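Local structure of probable transcriptional regulator (Pseudomonas aeruginosa, 2HR3) at residues Glu60-Ser64 with Ser65-Ala69; Gln16-Thr19 with Leu20-Leu24. The protein is probably a transcriptional regulator of the MarR family, binding DNA as a dimer through winged helix-turn-helix domains. One frame throughout, in Å; residues are numbered along the deposited sequence.

Contact 1: residues Glu60-Ser64 with Ser65-Ala69; sequences ERMRS and SNLAA
Selenomethionine Met62 lays its end across the first turn of helix 64-76, meeting Asn66 and Leu67 about at right angles. CG stands beside the backbone N (chi1 -83°) and the chain then bends at the last torsion, which brings CE over the turn: it lies 3.1 Å from Asn66 OD1, 3.5 Å from Leu67 N and 4.0 Å from Leu67 CB. The selenium keeps an apolar contact of its own, SE to Leu67 CD1 at 4.0 Å. Alongside this contact, Arg63, the N-cap residue, offers one carbonyl to two donors: Leu67 N lies almost in line with the C=O, at 3.2 Å from Arg63 O, while Asn66 N sits well above the carbonyl plane, at 2.9 Å from the same oxygen. The Arg63 side chain leaves the turn, touching it through CB, and its NH2 forms a salt bridge with Glu73 of the second subunit. Leu67 also packs on Leu56 and Ala57 of helix 53-59. Arg61, with positive phi, is the C-prime residue of a Schellman motif ending that helix; the N-cap two residues later makes a tight connection, consistent with the turn of the MarR helix-turn-helix. Chemically, Arg63 O takes two of the first amide bonds, Ser64 O the next from Ala68 N, and Met62 CE lies beside the bonded Leu67 N-H.

Contact 2: residues Gln16-Thr19 with Leu20-Leu24; sequences QVTT and LTRRL
Arg22 folds back along helix 4-26 over Thr18, one turn earlier, the two side chains lying side by side and pointing the same way. Starting at the root, Arg22 CB rests against the main chain, 3.5 Å from Thr18 O and 3.8 Å from Thr19 O. The chain runs extended as far as CD and then bends sharply at the third torsion (chi3 -34°), which swings the guanidinium back toward the N-terminal end of the helix. There CZ comes 4.1 Å from Thr18 O, and that oxygen sits over one face of the group, offset toward its rim. At the tip, NH2 approaches the Thr18 hydroxyl, 3.5 Å from OG1, with Thr18 CB slightly farther off; Thr18 OG1 itself has a weak hydrogen bond to Arg14 O. The same carbonyl, Thr18 O, accepts the regular bond from Arg22 N. A second threonine, Thr21, returns its hydroxyl to the backbone: OG1 donates to Val17 O over 2.8 Å, and Thr21 N reaches that oxygen at 3.1 Å from the other face of the carbonyl plane. Thr21 OG1 is also hydrogen-bonded to Thr21 OG1 of the second subunit, and Val17 meets its counterpart there. A threonine hydroxyl bonded to the carbonyl four residues back is a familiar helix motif, and here it lies in a subunit interface consistent with the helical dimerisation region of MarR proteins.

From the N terminus, the chain first passes through contact 2, wholly inside helix 4-26, and reaches contact 1 only after helices 32-46 and 53-59. The two follow in series, neither nested nor crossed. Contact 2 spans successive turns of one helix and closes no loop; contact 1 rounds the short connection from helix 53-59 into helix 64-76, probably the turn of the helix-turn-helix. Their centres lie 24 Å apart and their nearest atoms about 11 Å, so they do not touch. The second subunit relates them: residues 16-24 meet its Val17, Thr21 and Leu138, whereas residues 60-69 meet its Pro32, Asn66 and Glu73. Dimer contacts therefore reach both the N-terminal helix and the probable DNA-binding domain.

Contact 1: residues Glu60-Ser64 with Ser65-Ala69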
loop_
_atom_site.group_PDB
_atom_site.type_symbol
_atom_site.label_atom_id
_atom_site.label_comp_id
_atom_site.label_asym_id
_atom_site.label_seq_id
_atom_site.Cartn_x
_atom_site.Cartn_y
_atom_site.Cartn_z
ATOM N N GLU A 60 -5.637 6.956 6.827
ATOM C CA GLU A 60 -4.279 6.619 6.421
ATOM C C GLU A 60 -3.554 6.074 7.642
ATOM O O GLU A 60 -2.345 5.926 7.625
ATOM C CB GLU A 60 -3.602 7.867 5.877
ATOM C CG GLU A 60 -4.219 8.283 4.608
ATOM C CD GLU A 60 -4.103 7.190 3.531
ATOM O OE1 GLU A 60 -2.981 6.657 3.319
ATOM O OE2 GLU A 60 -5.134 6.862 2.897
ATOM N N ARG A 61 -4.318 5.769 8.700
ATOM C CA ARG A 61 -3.741 5.374 9.996
ATOM C C ARG A 61 -2.491 6.223 10.264
ATOM O O ARG A 61 -1.508 5.802 10.889
ATOM C CB ARG A 61 -3.442 3.864 10.068
ATOM C CG ARG A 61 -4.333 2.976 9.159
ATOM C CD ARG A 61 -5.796 2.950 9.669
ATOM N NE ARG A 61 -5.863 2.611 11.097
ATOM C CZ ARG A 61 -6.293 3.415 12.075
ATOM N NH1 ARG A 61 -6.689 4.675 11.799
ATOM N NH2 ARG A 61 -6.296 2.973 13.349
HETATM N N MSE A 62 -2.574 7.454 9.810
HETATM C CA MSE A 62 -1.488 8.357 9.966
HETATM C C MSE A 62 -1.667 9.034 11.278
HETATM O O MSE A 62 -2.786 9.239 11.713
HETATM C CB MSE A 62 -1.534 9.404 8.897
HETATM C CG MSE A 62 -0.932 8.977 7.643
HETATM SE SE MSE A 62 -0.660 10.596 6.580
HETATM C CE MSE A 62 0.866 11.447 7.605
ATOM N N ARG A 63 -0.541 9.424 11.849
ATOM C CA ARG A 63 -0.490 10.155 13.073
ATOM C C ARG A 63 -0.853 11.639 12.878
ATOM O O ARG A 63 -0.341 12.311 11.987
ATOM C CB ARG A 63 0.901 9.964 13.688
ATOM C CG ARG A 63 1.070 8.494 14.182
ATOM C CD ARG A 63 2.521 8.044 14.409
ATOM N NE ARG A 63 2.953 8.196 15.803
ATOM C CZ ARG A 63 4.036 7.635 16.313
ATOM N NH1 ARG A 63 4.824 6.864 15.561
ATOM N NH2 ARG A 63 4.313 7.816 17.587
ATOM N N SER A 64 -1.779 12.117 13.712
ATOM C CA SER A 64 -2.186 13.544 13.748
ATOM C C SER A 64 -0.978 14.483 13.624
ATOM O O SER A 64 -0.892 15.292 12.699
ATOM C CB SER A 64 -2.991 13.818 15.029
ATOM O OG SER A 64 -3.824 14.974 14.910
ATOM N N SER A 65 -0.020 14.326 14.530
ATOM C CA SER A 65 1.226 15.137 14.545
ATOM C C SER A 65 1.924 15.243 13.189
ATOM O O SER A 65 2.528 16.244 12.889
ATOM C CB SER A 65 2.234 14.586 15.596
ATOM O OG SER A 65 2.702 13.262 15.254
ATOM N N ASN A 66 1.824 14.201 12.377
ATOM C CA ASN A 66 2.703 13.990 11.209
ATOM C C ASN A 66 2.136 14.552 9.896
ATOM O O ASN A 66 2.815 15.209 9.096
ATOM C CB ASN A 66 2.903 12.482 11.087
ATOM C CG ASN A 66 3.936 12.136 10.096
ATOM O OD1 ASN A 66 3.657 12.043 8.894
ATOM N ND2 ASN A 66 5.172 11.967 10.569
ATOM N N LEU A 67 0.859 14.235 9.706
ATOM C CA LEU A 67 -0.044 14.886 8.768
ATOM C C LEU A 67 -0.069 16.433 8.869
ATOM O O LEU A 67 -0.242 17.150 7.864
ATOM C CB LEU A 67 -1.469 14.352 9.011
ATOM C CG LEU A 67 -2.405 14.769 7.870
ATOM C CD1 LEU A 67 -1.831 14.403 6.466
ATOM C CD2 LEU A 67 -3.756 14.210 8.070
ATOM N N ALA A 68 0.078 16.945 10.083
ATOM C CA ALA A 68 -0.041 18.384 10.276
ATOM C C ALA A 68 1.082 19.014 9.464
ATOM O O ALA A 68 0.878 19.934 8.688
ATOM C CB ALA A 68 0.023 18.732 11.748
ATOM N N ALA A 69 2.241 18.408 9.554
ATOM C CA ALA A 69 3.415 18.896 8.870
ATOM C C ALA A 69 3.451 18.704 7.348
ATOM O O ALA A 69 4.014 19.544 6.646
ATOM C CB ALA A 69 4.652 18.257 9.520
#

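Contact 2: residues Gln16-Thr19 with Leu20-Leu24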
loop_
_atom_site.group_PDB
_atom_site.type_symbol
_atom_site.label_atom_id
_atom_site.label_comp_id
_atom_site.label_asym_id
_atom_site.label_seq_id
_atom_site.Cartn_x
_atom_site.Cartn_y
_atom_site.Cartn_z
ATOM N N GLN A 16 1.082 -11.419 -3.491
ATOM C CA GLN A 16 0.930 -10.931 -4.855
ATOM C C GLN A 16 0.425 -9.522 -5.020
ATOM O O GLN A 16 0.773 -8.855 -5.978
ATOM C CB GLN A 16 -0.046 -11.819 -5.555
ATOM C CG GLN A 16 0.504 -13.210 -5.767
ATOM C CD GLN A 16 -0.562 -14.309 -5.892
ATOM O OE1 GLN A 16 -1.778 -14.075 -5.793
ATOM N NE2 GLN A 16 -0.101 -15.495 -6.155
ATOM N N VAL A 17 -0.540 -9.162 -4.187
ATOM C CA VAL A 17 -1.285 -7.939 -4.301
ATOM C C VAL A 17 -0.420 -6.901 -3.607
ATOM O O VAL A 17 -0.378 -5.788 -4.033
ATOM C CB VAL A 17 -2.696 -8.088 -3.628
ATOM C CG1 VAL A 17 -3.153 -6.850 -3.054
ATOM C CG2 VAL A 17 -3.743 -8.566 -4.596
ATOM N N THR A 18 0.310 -7.268 -2.554
ATOM C CA THR A 18 1.159 -6.283 -1.839
ATOM C C THR A 18 2.453 -6.055 -2.630
ATOM O O THR A 18 2.882 -4.942 -2.830
ATOM C CB THR A 18 1.413 -6.589 -0.328
ATOM O OG1 THR A 18 2.407 -7.580 -0.159
ATOM C CG2 THR A 18 0.140 -7.021 0.459
ATOM N N THR A 19 3.028 -7.116 -3.116
ATOM C CA THR A 19 4.122 -7.017 -4.030
ATOM C C THR A 19 3.835 -6.216 -5.298
ATOM O O THR A 19 4.702 -5.401 -5.669
ATOM C CB THR A 19 4.585 -8.417 -4.434
ATOM O OG1 THR A 19 5.013 -9.104 -3.246
ATOM C CG2 THR A 19 5.742 -8.331 -5.419
ATOM N N LEU A 20 2.697 -6.428 -5.979
ATOM C CA LEU A 20 2.396 -5.575 -7.097
ATOM C C LEU A 20 2.215 -4.111 -6.672
ATOM O O LEU A 20 2.684 -3.221 -7.363
ATOM C CB LEU A 20 1.226 -6.074 -7.931
ATOM C CG LEU A 20 0.869 -5.314 -9.210
ATOM C CD1 LEU A 20 2.027 -5.157 -10.183
ATOM C CD2 LEU A 20 -0.314 -5.895 -10.005
ATOM N N THR A 21 1.510 -3.847 -5.551
ATOM C CA THR A 21 1.326 -2.476 -4.997
ATOM C C THR A 21 2.666 -1.714 -4.679
ATOM O O THR A 21 2.791 -0.490 -4.856
ATOM C CB THR A 21 0.446 -2.542 -3.722
ATOM O OG1 THR A 21 -0.847 -3.056 -4.048
ATOM C CG2 THR A 21 0.320 -1.105 -2.970
ATOM N N ARG A 22 3.658 -2.445 -4.221
ATOM C CA ARG A 22 4.986 -1.877 -3.902
ATOM C C ARG A 22 5.856 -1.527 -5.176
ATOM O O ARG A 22 6.597 -0.535 -5.190
ATOM C CB ARG A 22 5.715 -2.867 -2.983
ATOM C CG ARG A 22 6.994 -2.342 -2.375
ATOM C CD ARG A 22 7.529 -3.156 -1.160
ATOM N NE ARG A 22 6.432 -3.719 -0.357
ATOM C CZ ARG A 22 6.140 -5.022 -0.286
ATOM N NH1 ARG A 22 6.838 -5.951 -0.970
ATOM N NH2 ARG A 22 5.116 -5.401 0.466
ATOM N N ARG A 23 5.737 -2.342 -6.222
ATOM C CA ARG A 23 6.264 -2.037 -7.537
ATOM C C ARG A 23 5.652 -0.783 -8.140
ATOM O O ARG A 23 6.342 0.104 -8.563
ATOM C CB ARG A 23 6.056 -3.238 -8.463
ATOM C CG ARG A 23 6.766 -3.139 -9.814
ATOM C CD ARG A 23 8.269 -2.951 -9.703
ATOM N NE ARG A 23 8.693 -2.456 -10.968
ATOM C CZ ARG A 23 8.958 -3.239 -11.998
ATOM N NH1 ARG A 23 8.899 -4.578 -11.885
ATOM N NH2 ARG A 23 9.311 -2.680 -13.154
ATOM N N LEU A 24 4.346 -0.678 -8.119
ATOM C CA LEU A 24 3.641 0.523 -8.554
ATOM C C LEU A 24 4.064 1.744 -7.767
ATOM O O LEU A 24 4.002 2.873 -8.292
ATOM C CB LEU A 24 2.146 0.350 -8.364
ATOM C CG LEU A 24 1.334 -0.517 -9.287
ATOM C CD1 LEU A 24 -0.056 -0.881 -8.702
ATOM C CD2 LEU A 24 1.167 0.157 -10.595
#